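Local coordinates for protein alpha-1,3-glucanase (Streptomyces thermodiastaticus, PDB 7C7D) that hydrolyses alpha-1,3-glucan as a thermostable GH87 glycosidase, probably cutting glucosidic bonds within the polysaccharide chain, at residues 135-141 and 165-170; 149-153 and 299-303; 408-412 and 443-447; 525-531 and 545-551. One frame throughout, in Å; residues are numbered along the deposited sequence.

The protein has an N-terminal beta-sandwich domain (D1) followed by a long parallel beta-helix. Contact 1 lies inside D1, where it joins an outer strand of one sheet to a strand of the other. Contact 2 joins a D1 loop to a loop of the beta-helix. Its segments alternate with those of contact 1 along the chain, and the two centres are about 32 Å apart. Contacts 3 and 4 follow in series. Each links successive coils of the helix, and both reach the sheet that contains strands 407-410 and 530-534. Contact 3 is about 24 Å from contact 2 and about 29 Å from contact 4, between centres. Together they join sheet to sheet, domain to domain and coil to coil.

Contact 1: residues 135-141 and 165-170; sequences LDRSLTV and TRLLLG
Thr-165 OG1 donates to Thr-140 O at 2.7 Å, tilted 19° from the carbonyl plane. With OG1 opposite the backbone N (chi1 -176°), the hydroxyl reaches across to the other strand. It also accepts from a water at 2.8 Å. That water accepts from Thr-140 N at 3.0 Å and donates to Arg-166 O, so it links the two backbones where no direct bond does. A valine here would probably leave Thr-140 O without this donor and the water without one of its acceptors. At the other end Arg-137 NH2 makes a weak bond of 3.3 Å to Leu-169 O, near the guanidinium plane. Leu-168 O lies over one guanidinium face, at a poor angle for a bond. Asp-136 OD1 is 3.3 Å from Arg-137 NH2 but well out of the plane, a pairing of charges alone. Between these ends Leu-139 CD2 packs on Leu-167 CB at 3.6 Å. The strands run antiparallel at 164°, axes 6.5 Å apart. Each bonds to its own sheet: strand 133-142 to strand 123-130, and strand 163-169 to strand 109-117. The contact joins the two sheets of the D1 beta-sandwich.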
loop_
_atom_site.group_PDB
_atom_site.type_symbol
_atom_site.label_atom_id
_atom_site.label_comp_id
_atom_site.label_asym_id
_atom_site.label_seq_id
_atom_site.Cartn_x
_atom_site.Cartn_y
_atom_site.Cartn_z
ATOM N N LEU A 135 -23.966 -1.742 20.778
ATOM C CA LEU A 135 -24.529 -1.099 19.601
ATOM C C LEU A 135 -25.464 -2.063 18.884
ATOM O O LEU A 135 -25.321 -3.284 18.977
ATOM C CB LEU A 135 -23.423 -0.671 18.640
ATOM C CG LEU A 135 -22.429 0.386 19.123
ATOM C CD1 LEU A 135 -21.899 1.171 17.935
ATOM C CD2 LEU A 135 -23.066 1.320 20.148
ATOM N N ASP A 136 -26.419 -1.506 18.148
ATOM C CA ASP A 136 -27.439 -2.312 17.492
ATOM C C ASP A 136 -27.029 -2.788 16.110
ATOM O O ASP A 136 -27.886 -3.177 15.311
ATOM C CB ASP A 136 -28.750 -1.553 17.407
ATOM C CG ASP A 136 -28.645 -0.303 16.586
ATOM O OD1 ASP A 136 -27.521 0.085 16.192
ATOM O OD2 ASP A 136 -29.709 0.287 16.336
ATOM N N ARG A 137 -25.745 -2.731 15.799
ATOM C CA ARG A 137 -25.220 -3.357 14.604
ATOM C C ARG A 137 -23.888 -3.968 14.979
ATOM O O ARG A 137 -23.273 -3.604 15.985
ATOM C CB ARG A 137 -24.975 -2.346 13.499
ATOM C CG ARG A 137 -26.149 -2.003 12.647
ATOM C CD ARG A 137 -25.944 -0.647 11.976
ATOM N NE ARG A 137 -26.021 0.484 12.911
ATOM C CZ ARG A 137 -25.079 0.884 13.771
ATOM N NH1 ARG A 137 -23.877 0.326 13.815
ATOM N NH2 ARG A 137 -25.323 1.916 14.559
ATOM N N SER A 138 -23.447 -4.905 14.160
ATOM C CA SER A 138 -22.193 -5.597 14.385
ATOM C C SER A 138 -21.347 -5.505 13.126
ATOM O O SER A 138 -21.834 -5.147 12.049
ATOM C CB SER A 138 -22.436 -7.069 14.732
ATOM O OG SER A 138 -23.130 -7.710 13.681
ATOM N N LEU A 139 -20.072 -5.826 13.276
ATOM C CA LEU A 139 -19.171 -5.876 12.138
ATOM C C LEU A 139 -19.261 -7.258 11.507
ATOM O O LEU A 139 -19.249 -8.269 12.214
ATOM C CB LEU A 139 -17.736 -5.620 12.590
ATOM C CG LEU A 139 -17.413 -4.212 13.084
ATOM C CD1 LEU A 139 -16.228 -4.251 14.031
ATOM C CD2 LEU A 139 -17.143 -3.289 11.913
ATOM N N THR A 140 -19.362 -7.301 10.186
ATOM C CA THR A 140 -19.289 -8.567 9.473
ATOM C C THR A 140 -17.828 -8.967 9.323
ATOM O O THR A 140 -17.005 -8.169 8.872
ATOM C CB THR A 140 -19.941 -8.430 8.099
ATOM O OG1 THR A 140 -21.315 -8.056 8.267
ATOM C CG2 THR A 140 -19.855 -9.744 7.323
ATOM N N VAL A 141 -17.502 -10.194 9.712
ATOM C CA VAL A 141 -16.144 -10.709 9.598
ATOM C C VAL A 141 -16.176 -11.991 8.780
ATOM O O VAL A 141 -17.054 -12.842 8.967
ATOM C CB VAL A 141 -15.474 -10.933 10.970
ATOM C CG1 VAL A 141 -15.142 -9.597 11.628
ATOM C CG2 VAL A 141 -16.358 -11.757 11.883
ATOM N N THR A 165 -13.060 -4.535 7.902
ATOM C CA THR A 165 -14.501 -4.399 7.996
ATOM C C THR A 165 -14.807 -3.070 8.672
ATOM O O THR A 165 -14.087 -2.648 9.583
ATOM C CB THR A 165 -15.098 -5.594 8.756
ATOM O OG1 THR A 165 -16.522 -5.486 8.767
ATOM C CG2 THR A 165 -14.568 -5.679 10.187
ATOM N N ARG A 166 -15.852 -2.392 8.204
ATOM C CA ARG A 166 -16.134 -1.038 8.659
ATOM C C ARG A 166 -17.589 -0.888 9.072
ATOM O O ARG A 166 -18.467 -1.646 8.653
ATOM C CB ARG A 166 -15.779 0.011 7.595
ATOM C CG ARG A 166 -16.718 0.038 6.399
ATOM C CD ARG A 166 -16.349 1.150 5.419
ATOM N NE ARG A 166 -17.261 1.187 4.279
ATOM C CZ ARG A 166 -17.279 2.142 3.354
ATOM N NH1 ARG A 166 -16.439 3.165 3.428
ATOM N NH2 ARG A 166 -18.156 2.080 2.360
ATOM N N LEU A 167 -17.838 0.139 9.882
ATOM C CA LEU A 167 -19.176 0.406 10.386
ATOM C C LEU A 167 -19.249 1.861 10.817
ATOM O O LEU A 167 -18.359 2.343 11.526
ATOM C CB LEU A 167 -19.451 -0.496 11.592
ATOM C CG LEU A 167 -20.864 -0.637 12.150
ATOM C CD1 LEU A 167 -21.871 -0.814 11.029
ATOM C CD2 LEU A 167 -20.912 -1.810 13.115
ATOM N N LEU A 168 -20.296 2.558 10.382
ATOM C CA LEU A 168 -20.643 3.822 11.013
ATOM C C LEU A 168 -21.196 3.521 12.399
ATOM O O LEU A 168 -22.025 2.622 12.563
ATOM C CB LEU A 168 -21.699 4.556 10.184
ATOM C CG LEU A 168 -21.256 5.110 8.826
ATOM C CD1 LEU A 168 -22.457 5.534 7.991
ATOM C CD2 LEU A 168 -20.288 6.271 8.996
ATOM N N LEU A 169 -20.727 4.259 13.406
ATOM C CA LEU A 169 -21.127 3.941 14.774
ATOM C C LEU A 169 -22.553 4.376 15.096
ATOM O O LEU A 169 -23.123 3.888 16.078
ATOM C CB LEU A 169 -20.149 4.549 15.780
ATOM C CG LEU A 169 -18.726 3.983 15.760
ATOM C CD1 LEU A 169 -17.818 4.799 16.668
ATOM C CD2 LEU A 169 -18.708 2.514 16.151
ATOM N N GLY A 170 -23.146 5.266 14.300
ATOM C CA GLY A 170 -24.411 5.871 14.671
ATOM C C GLY A 170 -24.324 6.797 15.862
ATOM O O GLY A 170 -25.358 7.284 16.335
HETATM O O HOH W 1 -19.223 -4.664 8.725
#

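Contact 2: residues 149-153 and 299-303; sequences DTGWI and ERVDS
Arg-300 lies against the six-membered ring of Trp-152. Its CG is anti to the backbone N (chi1 -177°), and the chain then runs extended to NE. CB comes to the ring edge, in plane, 3.9 Å from Trp-152 CH2. CG passes on at 3.9 Å from Trp-152 CZ2. CD is closer, at 3.6 Å from the same CZ2, and Thr-150 CG2 also touches it. NE donates to Asp-302 OD1 at 2.9 Å with an angle of 162°. This salt bridge uses the syn lone pair of the carboxylate and lies near the guanidinium plane, which limits rotation of the group. At the tip, Ile-153 CD1 sits over one guanidinium face, 3.6 Å from Arg-300 NH1. NH1 also forms a salt bridge with Asp-376. The guanidinium stands almost perpendicular to the indole, with planes 88° apart, so this is not a stack.

The indole is backed by its own segment. Thr-150 CB and Ile-153 CG1 lie over one ring face, toward the rim. Residues 150-153 form a type I beta turn, closed by Ile-153 N to Thr-150 O at 3.0 Å. A water joins the backbones, donating to Asp-149 O and accepting from Arg-300 N.

The turn belongs to the D1 loop between strands 133-142 and 163-169. Arg-300 belongs to the beta-helix loop between strands 292-294 and 309-311. This surface contact therefore docks D1 on the helix, where Ile-153 also reaches Leu-428.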
loop_
_atom_site.group_PDB
_atom_site.type_symbol
_atom_site.label_atom_id
_atom_site.label_comp_id
_atom_site.label_asym_id
_atom_site.label_seq_id
_atom_site.Cartn_x
_atom_site.Cartn_y
_atom_site.Cartn_z
ATOM N N ASP A 149 -3.430 -17.853 -2.552
ATOM C CA ASP A 149 -2.250 -18.539 -3.051
ATOM C C ASP A 149 -1.826 -17.920 -4.375
ATOM O O ASP A 149 -2.666 -17.598 -5.223
ATOM C CB ASP A 149 -2.556 -20.017 -3.288
ATOM C CG ASP A 149 -2.534 -20.829 -2.016
ATOM O OD1 ASP A 149 -1.890 -20.391 -1.044
ATOM O OD2 ASP A 149 -3.158 -21.911 -1.996
ATOM N N THR A 150 -0.513 -17.754 -4.545
ATOM C CA THR A 150 0.079 -17.325 -5.813
ATOM C C THR A 150 1.284 -18.228 -6.096
ATOM O O THR A 150 2.436 -17.805 -5.989
ATOM C CB THR A 150 0.475 -15.843 -5.782
ATOM O OG1 THR A 150 1.426 -15.619 -4.733
ATOM C CG2 THR A 150 -0.744 -14.947 -5.558
ATOM N N GLY A 151 1.003 -19.482 -6.460
ATOM C CA GLY A 151 2.058 -20.463 -6.660
ATOM C C GLY A 151 3.012 -20.136 -7.790
ATOM O O GLY A 151 4.124 -20.679 -7.828
ATOM N N TRP A 152 2.608 -19.264 -8.715
ATOM C CA TRP A 152 3.468 -18.877 -9.825
ATOM C C TRP A 152 4.500 -17.826 -9.436
ATOM O O TRP A 152 5.379 -17.519 -10.246
ATOM C CB TRP A 152 2.624 -18.348 -10.986
ATOM C CG TRP A 152 2.026 -17.007 -10.691
ATOM C CD1 TRP A 152 2.584 -15.787 -10.942
ATOM C CD2 TRP A 152 0.764 -16.752 -10.070
ATOM N NE1 TRP A 152 1.743 -14.787 -10.522
ATOM C CE2 TRP A 152 0.618 -15.353 -9.982
ATOM C CE3 TRP A 152 -0.260 -17.570 -9.582
ATOM C CZ2 TRP A 152 -0.510 -14.754 -9.428
ATOM C CZ3 TRP A 152 -1.380 -16.971 -9.030
ATOM C CH2 TRP A 152 -1.495 -15.578 -8.959
ATOM N N ILE A 153 4.400 -17.259 -8.238
ATOM C CA ILE A 153 5.383 -16.293 -7.742
ATOM C C ILE A 153 6.403 -17.064 -6.922
ATOM O O ILE A 153 6.071 -17.541 -5.821
ATOM C CB ILE A 153 4.712 -15.195 -6.906
ATOM C CG1 ILE A 153 3.688 -14.440 -7.755
ATOM C CG2 ILE A 153 5.760 -14.235 -6.358
ATOM C CD1 ILE A 153 3.081 -13.238 -7.061
ATOM N N GLU A 299 -9.165 -13.813 -5.272
ATOM C CA GLU A 299 -7.987 -14.490 -5.781
ATOM C C GLU A 299 -7.232 -13.508 -6.657
ATOM O O GLU A 299 -7.709 -12.411 -6.946
ATOM C CB GLU A 299 -8.376 -15.726 -6.585
ATOM C CG GLU A 299 -9.277 -15.398 -7.744
ATOM C CD GLU A 299 -10.092 -16.580 -8.196
ATOM O OE1 GLU A 299 -9.624 -17.729 -8.046
ATOM O OE2 GLU A 299 -11.209 -16.352 -8.695
ATOM N N ARG A 300 -6.050 -13.921 -7.095
ATOM C CA ARG A 300 -5.235 -13.124 -8.000
ATOM C C ARG A 300 -5.146 -13.858 -9.331
ATOM O O ARG A 300 -4.454 -14.876 -9.441
ATOM C CB ARG A 300 -3.854 -12.873 -7.407
ATOM C CG ARG A 300 -3.008 -11.991 -8.281
ATOM C CD ARG A 300 -1.669 -11.788 -7.662
ATOM N NE ARG A 300 -0.799 -11.036 -8.545
ATOM C CZ ARG A 300 0.324 -10.457 -8.144
ATOM N NH1 ARG A 300 0.699 -10.556 -6.877
ATOM N NH2 ARG A 300 1.061 -9.785 -9.010
ATOM N N VAL A 301 -5.862 -13.350 -10.328
ATOM C CA VAL A 301 -5.830 -13.864 -11.693
ATOM C C VAL A 301 -5.135 -12.798 -12.531
ATOM O O VAL A 301 -5.739 -11.780 -12.890
ATOM C CB VAL A 301 -7.235 -14.172 -12.225
ATOM C CG1 VAL A 301 -7.158 -14.809 -13.610
ATOM C CG2 VAL A 301 -7.989 -15.081 -11.259
ATOM N N ASP A 302 -3.857 -13.019 -12.841
ATOM C CA ASP A 302 -3.062 -11.948 -13.431
ATOM C C ASP A 302 -3.609 -11.509 -14.782
ATOM O O ASP A 302 -3.518 -10.325 -15.128
ATOM C CB ASP A 302 -1.589 -12.353 -13.515
ATOM C CG ASP A 302 -0.852 -12.121 -12.206
ATOM O OD1 ASP A 302 -1.373 -11.362 -11.358
ATOM O OD2 ASP A 302 0.249 -12.687 -12.027
ATOM N N SER A 303 -4.220 -12.426 -15.531
ATOM C CA SER A 303 -4.738 -12.123 -16.861
ATOM C C SER A 303 -6.123 -11.482 -16.846
ATOM O O SER A 303 -6.633 -11.136 -17.918
ATOM C CB SER A 303 -4.777 -13.396 -17.712
ATOM O OG SER A 303 -5.600 -14.385 -17.111
HETATM O O HOH W 2 -5.097 -16.532 -6.227
#

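Contact 3: residues 408-412 and 443-447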
loop_
_atom_site.group_PDB
_atom_site.type_symbol
_atom_site.label_atom_id
_atom_site.label_comp_id
_atom_site.label_asym_id
_atom_site.label_seq_id
_atom_site.Cartn_x
_atom_site.Cartn_y
_atom_site.Cartn_z
ATOM N N ALA A 408 7.685 0.496 -5.076
ATOM C CA ALA A 408 8.664 -0.020 -6.026
ATOM C C ALA A 408 8.682 0.865 -7.260
ATOM O O ALA A 408 7.642 1.080 -7.894
ATOM C CB ALA A 408 8.329 -1.454 -6.437
ATOM N N ILE A 409 9.866 1.362 -7.608
ATOM C CA ILE A 409 10.077 2.127 -8.829
ATOM C C ILE A 409 10.952 1.280 -9.738
ATOM O O ILE A 409 12.154 1.131 -9.486
ATOM C CB ILE A 409 10.751 3.476 -8.547
ATOM C CG1 ILE A 409 10.010 4.248 -7.441
ATOM C CG2 ILE A 409 10.890 4.276 -9.841
ATOM C CD1 ILE A 409 8.554 4.549 -7.734
ATOM N N TYR A 410 10.362 0.721 -10.795
ATOM C CA TYR A 410 11.104 -0.072 -11.773
ATOM C C TYR A 410 11.291 0.800 -13.010
ATOM O O TYR A 410 10.366 0.971 -13.809
ATOM C CB TYR A 410 10.363 -1.358 -12.124
ATOM C CG TYR A 410 9.958 -2.214 -10.948
ATOM C CD1 TYR A 410 10.888 -2.974 -10.240
ATOM C CD2 TYR A 410 8.624 -2.286 -10.569
ATOM C CE1 TYR A 410 10.482 -3.769 -9.154
ATOM C CE2 TYR A 410 8.215 -3.066 -9.512
ATOM C CZ TYR A 410 9.133 -3.805 -8.811
ATOM O OH TYR A 410 8.680 -4.574 -7.760
ATOM N N GLY A 411 12.484 1.368 -13.153
ATOM C CA GLY A 411 12.782 2.242 -14.269
ATOM C C GLY A 411 12.097 3.595 -14.141
ATOM O O GLY A 411 11.603 3.982 -13.083
ATOM N N GLY A 412 12.071 4.318 -15.258
ATOM C CA GLY A 412 11.429 5.617 -15.312
ATOM C C GLY A 412 12.411 6.766 -15.155
ATOM O O GLY A 412 13.588 6.593 -14.837
ATOM N N PHE A 443 11.421 -2.194 -21.797
ATOM C CA PHE A 443 11.584 -1.577 -20.493
ATOM C C PHE A 443 12.481 -0.354 -20.609
ATOM O O PHE A 443 13.411 -0.316 -21.417
ATOM C CB PHE A 443 12.211 -2.587 -19.535
ATOM C CG PHE A 443 12.474 -2.050 -18.156
ATOM C CD1 PHE A 443 11.424 -1.758 -17.292
ATOM C CD2 PHE A 443 13.775 -1.854 -17.710
ATOM C CE1 PHE A 443 11.665 -1.269 -16.013
ATOM C CE2 PHE A 443 14.022 -1.378 -16.429
ATOM C CZ PHE A 443 12.969 -1.084 -15.583
ATOM N N HIS A 444 12.191 0.653 -19.793
ATOM C CA HIS A 444 12.969 1.892 -19.788
ATOM C C HIS A 444 13.656 2.058 -18.445
ATOM O O HIS A 444 13.002 2.415 -17.451
ATOM C CB HIS A 444 12.059 3.073 -20.095
ATOM C CG HIS A 444 11.500 3.008 -21.477
ATOM N ND1 HIS A 444 12.084 3.654 -22.545
ATOM C CD2 HIS A 444 10.455 2.310 -21.984
ATOM C CE1 HIS A 444 11.404 3.383 -23.645
ATOM N NE2 HIS A 444 10.410 2.570 -23.333
ATOM N N PRO A 445 14.961 1.807 -18.363
ATOM C CA PRO A 445 15.652 1.857 -17.069
ATOM C C PRO A 445 15.665 3.255 -16.468
ATOM O O PRO A 445 15.362 4.257 -17.118
ATOM C CB PRO A 445 17.072 1.391 -17.403
ATOM C CG PRO A 445 16.949 0.652 -18.690
ATOM C CD PRO A 445 15.831 1.310 -19.443
ATOM N N LEU A 446 16.028 3.300 -15.183
ATOM C CA LEU A 446 16.075 4.556 -14.443
ATOM C C LEU A 446 16.910 5.593 -15.186
ATOM O O LEU A 446 18.000 5.296 -15.690
ATOM C CB LEU A 446 16.693 4.308 -13.066
ATOM C CG LEU A 446 15.947 3.319 -12.165
ATOM C CD1 LEU A 446 16.876 2.787 -11.078
ATOM C CD2 LEU A 446 14.710 3.957 -11.547
ATOM N N ALA A 447 16.388 6.818 -15.253
ATOM C CA ALA A 447 17.074 7.899 -15.949
ATOM C C ALA A 447 16.809 9.218 -15.234
ATOM O O ALA A 447 15.811 9.382 -14.524
ATOM C CB ALA A 447 16.636 8.011 -17.415
#
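This is a backbone-bonded contact in the parallel beta-helix, between the end of strand 407-410 with the turn after it and a loop of the next coil. Segment 408-412 leaves strand 407-410 for strand 415-423. Segment 443-447 leads to strand 449-458 in the coil that follows. Gly-412 is bonded through both its polar backbone atoms. Its N donates to His-444 O at 3.0 Å, and its O accepts from Ala-447 N at 2.8 Å. Leu-446 CA adds a CA-H...O contact to the same Gly-412 O, and Gly-411 CA adds one to His-444 O at 3.2 Å.

Two side chains flank the bonds. With chi1 at 178° the Phe-443 ring is carried away from its own N toward segment 408-412. Tyr-410 O lies at the ring edge, near its plane, 3.4 Å from Phe-443 CE1, while Phe-443 CZ is 3.5 Å from Gly-411 N. Leu-446 CD2 comes to 3.5 Å from Gly-411 O and to 4.2 Å from Ile-409 CG2, crossing Ile-409 at about a right angle. An alanine in place of Phe-443 would probably open a gap beside the 410-411 peptide, where the ring edge now meets Tyr-410 O.

Tyr-410 OH bonds to Asp-377, away from this contact. A side chain at Gly-411 would collide with His-444 O and the Phe-443 ring. Gly-412 has backbone angles that suit glycine alone. The polar grip is thus carried by main-chain atoms, and their close approach depends on the missing side chains.

Contact 4: residues 525-531 and 545-551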
loop_
_atom_site.group_PDB
_atom_site.type_symbol
_atom_site.label_atom_id
_atom_site.label_comp_id
_atom_site.label_asym_id
_atom_site.label_seq_id
_atom_site.Cartn_x
_atom_site.Cartn_y
_atom_site.Cartn_z
ATOM N N LYS A 525 17.565 3.588 13.487
ATOM C CA LYS A 525 17.463 3.119 14.861
ATOM C C LYS A 525 17.048 1.658 14.886
ATOM O O LYS A 525 16.113 1.254 14.182
ATOM C CB LYS A 525 16.448 3.953 15.650
ATOM C CG LYS A 525 16.912 5.365 15.978
ATOM C CD LYS A 525 15.905 6.108 16.855
ATOM C CE LYS A 525 15.195 5.173 17.826
ATOM N NZ LYS A 525 13.859 4.736 17.318
ATOM N N ASN A 526 17.750 0.873 15.707
ATOM C CA ASN A 526 17.402 -0.523 15.979
ATOM C C ASN A 526 17.350 -1.360 14.702
ATOM O O ASN A 526 16.327 -1.943 14.341
ATOM C CB ASN A 526 16.110 -0.638 16.792
ATOM C CG ASN A 526 16.183 0.104 18.107
ATOM O OD1 ASN A 526 15.166 0.552 18.633
ATOM N ND2 ASN A 526 17.392 0.236 18.650
ATOM N N THR A 527 18.489 -1.420 14.029
ATOM C CA THR A 527 18.646 -2.200 12.809
ATOM C C THR A 527 19.121 -3.597 13.182
ATOM O O THR A 527 20.100 -3.750 13.914
ATOM C CB THR A 527 19.678 -1.516 11.913
ATOM O OG1 THR A 527 19.267 -0.167 11.655
ATOM C CG2 THR A 527 19.841 -2.245 10.603
ATOM N N GLY A 528 18.427 -4.616 12.678
ATOM C CA GLY A 528 18.753 -5.978 13.074
ATOM C C GLY A 528 20.150 -6.409 12.667
ATOM O O GLY A 528 20.861 -7.060 13.442
ATOM N N THR A 529 20.574 -6.048 11.455
ATOM C CA THR A 529 21.896 -6.449 10.989
ATOM C C THR A 529 22.795 -5.242 10.728
ATOM O O THR A 529 23.486 -4.785 11.642
ATOM C CB THR A 529 21.799 -7.379 9.771
ATOM O OG1 THR A 529 21.064 -6.737 8.727
ATOM C CG2 THR A 529 21.098 -8.690 10.143
ATOM N N VAL A 530 22.793 -4.712 9.505
ATOM C CA VAL A 530 23.755 -3.689 9.109
ATOM C C VAL A 530 23.042 -2.442 8.603
ATOM O O VAL A 530 21.953 -2.507 8.021
ATOM C CB VAL A 530 24.769 -4.205 8.064
ATOM C CG1 VAL A 530 25.592 -5.346 8.641
ATOM C CG2 VAL A 530 24.055 -4.654 6.789
ATOM N N VAL A 531 23.691 -1.291 8.800
ATOM C CA VAL A 531 23.157 -0.048 8.242
ATOM C C VAL A 531 23.270 -0.041 6.720
ATOM O O VAL A 531 22.357 0.417 6.019
ATOM C CB VAL A 531 23.832 1.173 8.898
ATOM C CG1 VAL A 531 23.330 2.461 8.265
ATOM C CG2 VAL A 531 23.547 1.164 10.392
ATOM N N VAL A 545 24.384 10.350 8.265
ATOM C CA VAL A 545 23.615 9.182 8.677
ATOM C C VAL A 545 23.944 8.899 10.136
ATOM O O VAL A 545 25.082 8.554 10.467
ATOM C CB VAL A 545 23.915 7.972 7.786
ATOM C CG1 VAL A 545 23.191 6.730 8.307
ATOM C CG2 VAL A 545 23.517 8.274 6.345
ATOM N N THR A 546 22.954 9.078 11.011
ATOM C CA THR A 546 23.090 8.832 12.444
ATOM C C THR A 546 22.395 7.515 12.773
ATOM O O THR A 546 21.188 7.382 12.557
ATOM C CB THR A 546 22.412 9.962 13.222
ATOM O OG1 THR A 546 22.980 11.226 12.845
ATOM C CG2 THR A 546 22.565 9.754 14.723
ATOM N N ALA A 547 23.144 6.552 13.308
ATOM C CA ALA A 547 22.606 5.239 13.629
ATOM C C ALA A 547 22.757 4.961 15.116
ATOM O O ALA A 547 23.772 5.320 15.727
ATOM C CB ALA A 547 23.327 4.140 12.842
ATOM N N THR A 548 21.750 4.313 15.694
ATOM C CA THR A 548 21.834 3.780 17.045
ATOM C C THR A 548 21.239 2.377 17.032
ATOM O O THR A 548 20.389 2.060 16.198
ATOM C CB THR A 548 21.074 4.645 18.065
ATOM O OG1 THR A 548 19.696 4.748 17.688
ATOM C CG2 THR A 548 21.671 6.045 18.140
ATOM N N GLY A 549 21.692 1.535 17.953
ATOM C CA GLY A 549 21.121 0.197 18.057
ATOM C C GLY A 549 21.352 -0.689 16.850
ATOM O O GLY A 549 20.442 -1.412 16.426
ATOM N N THR A 550 22.548 -0.657 16.286
ATOM C CA THR A 550 22.858 -1.489 15.129
ATOM C C THR A 550 23.285 -2.871 15.606
ATOM O O THR A 550 24.213 -2.995 16.410
ATOM C CB THR A 550 23.958 -0.824 14.313
ATOM O OG1 THR A 550 23.501 0.465 13.894
ATOM C CG2 THR A 550 24.313 -1.655 13.094
ATOM N N GLY A 551 22.616 -3.910 15.105
ATOM C CA GLY A 551 22.775 -5.229 15.691
ATOM C C GLY A 551 24.083 -5.911 15.337
ATOM O O GLY A 551 24.708 -6.541 16.194
HETATM O O HOH W 3 20.769 1.014 13.607
#
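Asn-526 N donates to Thr-548 O at 2.9 Å. Thr-527 O accepts from Gly-551 N at 2.8 Å, nearly in line with the carbonyl bond (168°). Between them Thr-527 N makes a weak, bent bond to Gly-549 O. Asn-526 CA also touches Gly-549 O, and Gly-551 CA touches Gly-528 O. A side chain at Gly-551 would run into Gly-528 O.

A water sits beside this ladder. It donates to Thr-548 O and hydrogen-bonds to the hydroxyls of both Thr-527 (OG1 at 2.7 Å) and Thr-550 (OG1 at 2.8 Å). Both hydroxyls reach the same water, and Thr-548 O thus takes a second donor.

The strands run parallel, Lys-525 being paired with Thr-548. They are equivalent strands of adjacent coils near the C-terminal end of the beta-helix. The chain then continues as strand 530-534, on another face.

At the corner, Val-531 packs on the second strand. Its CG2 meets Thr-550 OG1 at 3.6 Å and Ala-547 CB at 3.9 Å. Its CG1 faces Val-545 CG1 at 4.3 Å. Thr-550 CG2 touches Thr-529 O at 3.5 Å.

Farther out, Lys-525 bonds through its backbone to Ile-494 and Asp-496 of the preceding coil. Thr-529 bonds through its backbone to Tyr-499 on that side and to Ala-552 in the next coil. Val-545 is held by Asn-575 at its N and by Trp-578 at its O, and the Trp-578 side chain also touches Val-531.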